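Local atomic coordinates of lipase (Streptomyces rimosus, PDB entry 5MAL), a protein that hydrolyses triacylglycerols and other esters, preferring medium-length acyl chains, and also long-chain acyl-CoA thioesters, as a secreted serine esterase of the GDSL family. Residues G200-T208 with H216-G225. Residues are numbered along the deposited sequence; the frame is centred on the assembly and turned at random.
Sequences GAPWLHSVT and HPTANGQSKG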
# COMPACT_ATOMS: atom_id res chain seq x y z
N GLY A 200 2.02 20.83 0.26
CA GLY A 200 2.50 21.77 -0.74
C GLY A 200 3.35 21.04 -1.77
O GLY A 200 3.71 21.58 -2.81
N ALA A 201 3.67 19.79 -1.46
CA ALA A 201 4.45 18.97 -2.37
C ALA A 201 3.90 17.55 -2.46
O ALA A 201 4.65 16.59 -2.26
CB ALA A 201 5.90 18.94 -1.93
N PRO A 202 2.59 17.41 -2.75
CA PRO A 202 1.96 16.10 -2.61
C PRO A 202 2.57 15.05 -3.54
O PRO A 202 2.83 15.32 -4.72
CB PRO A 202 0.49 16.37 -2.95
CG PRO A 202 0.55 17.56 -3.88
CD PRO A 202 1.65 18.41 -3.30
N TRP A 203 2.81 13.87 -2.98
CA TRP A 203 3.18 12.68 -3.73
C TRP A 203 2.03 11.70 -3.74
O TRP A 203 2.21 10.53 -4.07
CB TRP A 203 4.40 12.00 -3.13
CG TRP A 203 5.67 12.67 -3.46
CD1 TRP A 203 5.86 13.73 -4.32
CD2 TRP A 203 6.95 12.33 -2.95
NE1 TRP A 203 7.19 14.07 -4.35
CE2 TRP A 203 7.88 13.22 -3.52
CE3 TRP A 203 7.41 11.36 -2.05
CZ2 TRP A 203 9.24 13.17 -3.23
CZ3 TRP A 203 8.77 11.31 -1.76
CH2 TRP A 203 9.66 12.21 -2.34
N LEU A 204 0.87 12.18 -3.32
CA LEU A 204 -0.37 11.43 -3.38
C LEU A 204 -1.34 12.20 -4.21
O LEU A 204 -1.34 13.43 -4.18
CB LEU A 204 -0.97 11.22 -1.99
CG LEU A 204 -0.10 10.52 -0.97
CD1 LEU A 204 -0.66 10.77 0.42
CD2 LEU A 204 -0.08 9.04 -1.31
N HIS A 205 -2.20 11.49 -4.94
CA HIS A 205 -3.35 12.13 -5.55
C HIS A 205 -4.33 12.50 -4.46
O HIS A 205 -4.52 11.74 -3.51
CB HIS A 205 -4.04 11.21 -6.56
CG HIS A 205 -3.22 10.88 -7.76
ND1 HIS A 205 -3.10 11.73 -8.84
CD2 HIS A 205 -2.48 9.79 -8.06
CE1 HIS A 205 -2.31 11.18 -9.75
NE2 HIS A 205 -1.93 9.99 -9.30
N SER A 206 -4.95 13.66 -4.59
CA SER A 206 -6.06 13.97 -3.71
C SER A 206 -7.27 13.23 -4.23
O SER A 206 -7.15 12.27 -4.99
CB SER A 206 -6.31 15.47 -3.65
OG SER A 206 -7.27 15.76 -2.64
N VAL A 207 -8.46 13.67 -3.84
CA VAL A 207 -9.66 13.20 -4.47
C VAL A 207 -9.67 13.72 -5.89
O VAL A 207 -9.79 14.92 -6.11
CB VAL A 207 -10.90 13.68 -3.74
CG1 VAL A 207 -12.12 13.04 -4.33
CG2 VAL A 207 -10.76 13.33 -2.29
N THR A 208 -9.54 12.82 -6.85
CA THR A 208 -9.22 13.26 -8.21
C THR A 208 -9.92 12.41 -9.27
O THR A 208 -10.76 11.56 -8.95
CB THR A 208 -7.69 13.22 -8.45
OG1 THR A 208 -7.37 13.89 -9.67
CG2 THR A 208 -7.19 11.79 -8.51
N HIS A 216 -3.98 7.66 -3.97
CA HIS A 216 -2.88 6.77 -4.31
C HIS A 216 -1.63 7.56 -4.64
O HIS A 216 -1.72 8.74 -4.96
CB HIS A 216 -3.28 5.88 -5.47
CG HIS A 216 -4.23 4.82 -5.07
ND1 HIS A 216 -5.58 5.05 -4.90
CD2 HIS A 216 -4.02 3.53 -4.69
CE1 HIS A 216 -6.16 3.93 -4.48
NE2 HIS A 216 -5.23 3.00 -4.35
N PRO A 217 -0.47 6.92 -4.56
CA PRO A 217 0.75 7.67 -4.88
C PRO A 217 0.77 8.12 -6.32
O PRO A 217 0.29 7.41 -7.21
CB PRO A 217 1.86 6.66 -4.62
CG PRO A 217 1.28 5.72 -3.62
CD PRO A 217 -0.16 5.59 -4.02
N THR A 218 1.31 9.31 -6.54
CA THR A 218 1.59 9.77 -7.88
C THR A 218 2.79 8.99 -8.41
O THR A 218 3.37 8.18 -7.69
CB THR A 218 1.92 11.25 -7.89
OG1 THR A 218 3.14 11.45 -7.16
CG2 THR A 218 0.79 12.05 -7.23
N ALA A 219 3.19 9.27 -9.65
CA ALA A 219 4.39 8.66 -10.19
C ALA A 219 5.59 9.01 -9.30
O ALA A 219 6.43 8.17 -9.03
CB ALA A 219 4.64 9.12 -11.63
N ASN A 220 5.64 10.27 -8.85
CA ASN A 220 6.71 10.75 -7.99
C ASN A 220 6.66 10.02 -6.64
O ASN A 220 7.68 9.67 -6.06
CB ASN A 220 6.62 12.28 -7.81
CG ASN A 220 7.94 12.91 -7.37
OD1 ASN A 220 8.92 12.21 -7.16
ND2 ASN A 220 7.96 14.23 -7.25
N GLY A 221 5.44 9.79 -6.16
CA GLY A 221 5.23 9.04 -4.93
C GLY A 221 5.72 7.61 -5.03
O GLY A 221 6.26 7.06 -4.08
N GLN A 222 5.55 6.99 -6.19
CA GLN A 222 6.03 5.63 -6.33
C GLN A 222 7.55 5.61 -6.42
O GLN A 222 8.20 4.78 -5.80
CB GLN A 222 5.41 4.97 -7.55
CG GLN A 222 3.96 4.55 -7.36
CD GLN A 222 3.83 3.38 -6.39
OE1 GLN A 222 4.80 2.66 -6.13
NE2 GLN A 222 2.63 3.19 -5.86
N SER A 223 8.10 6.54 -7.20
CA SER A 223 9.52 6.51 -7.51
C SER A 223 10.38 7.03 -6.37
O SER A 223 11.51 6.58 -6.19
CB SER A 223 9.80 7.32 -8.79
OG SER A 223 9.54 8.69 -8.61
N LYS A 224 9.85 7.95 -5.58
CA LYS A 224 10.65 8.50 -4.48
C LYS A 224 10.06 8.33 -3.11
O LYS A 224 10.71 8.62 -2.11
CB LYS A 224 10.92 9.97 -4.71
CG LYS A 224 12.02 10.16 -5.69
CD LYS A 224 11.68 11.34 -6.51
CE LYS A 224 11.66 12.60 -5.68
NZ LYS A 224 11.60 13.83 -6.52
N GLY A 225 8.81 7.89 -3.05
CA GLY A 225 8.19 7.57 -1.78
C GLY A 225 8.36 6.08 -1.54
O GLY A 225 9.09 5.68 -0.64
O HOH W 1 3.56 14.20 -7.21
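With CG of Trp-203 set beside its own backbone N (chi1 -77°) and CG of Asn-220 swung opposite the backbone N (chi1 -160°), indole and carboxamide meet obliquely, their planes 45° apart. The amide end lies beside Trp-203 NE1, where ND2 and NE1 are both donors and do not hydrogen-bond. The backbone carbonyl O of Asn-220 lies over one face of the indole, and the CB of the same residue makes an off-centre CH-pi contact with the five-membered ring. At the six-membered end the Lys-224 chain crosses the Trp-203 side chain at about a right angle, its CE 3.5 Å from Trp-203 CZ2 and its CB against CH2; a long, bent aliphatic chain suits this place, since its methylenes can follow the indole rim. Gly-221 fits because a CB there would clash with Trp-203 O.

Trp-203 O accepts from Thr-218 N at 2.9 Å, the donor standing above the carbonyl plane, and is approached by Pro-217 CA and Gly-221 CA through C-H...O contacts. Next along the chain, His-205 N donates almost straight to His-216 O (2.8 Å). These two backbone bonds, one on each side of the pair, join Leu-204 to Pro-217 in a single beta bridge. A threonine serves doubly at Thr-218: its OG1 caps helix 219-232 by accepting from Gly-221 N at 3.0 Å, while a water links the hydroxyl to Pro-202 O; its CG2 sits over the face of the His-205 imidazole, 4.0 Å from the ring centroid. His-205 NE2 is in turn bonded to Gly-16 O.

Replacing Trp-203 with an alanine would probably open a gap beside Asn-220 CB and leave the methylenes of Lys-224 without the indole rim they lie against. The two backbone bonds tie the loop 200-208 to the residues leading into helix 219-232, next to the active-site His-216: its carbonyl is held by His-205 while its imidazole NE2 bonds to the nucleophile Ser-10 and ND1 to Ser-214 O, a backbone acceptor consistent with a Ser/His dyad.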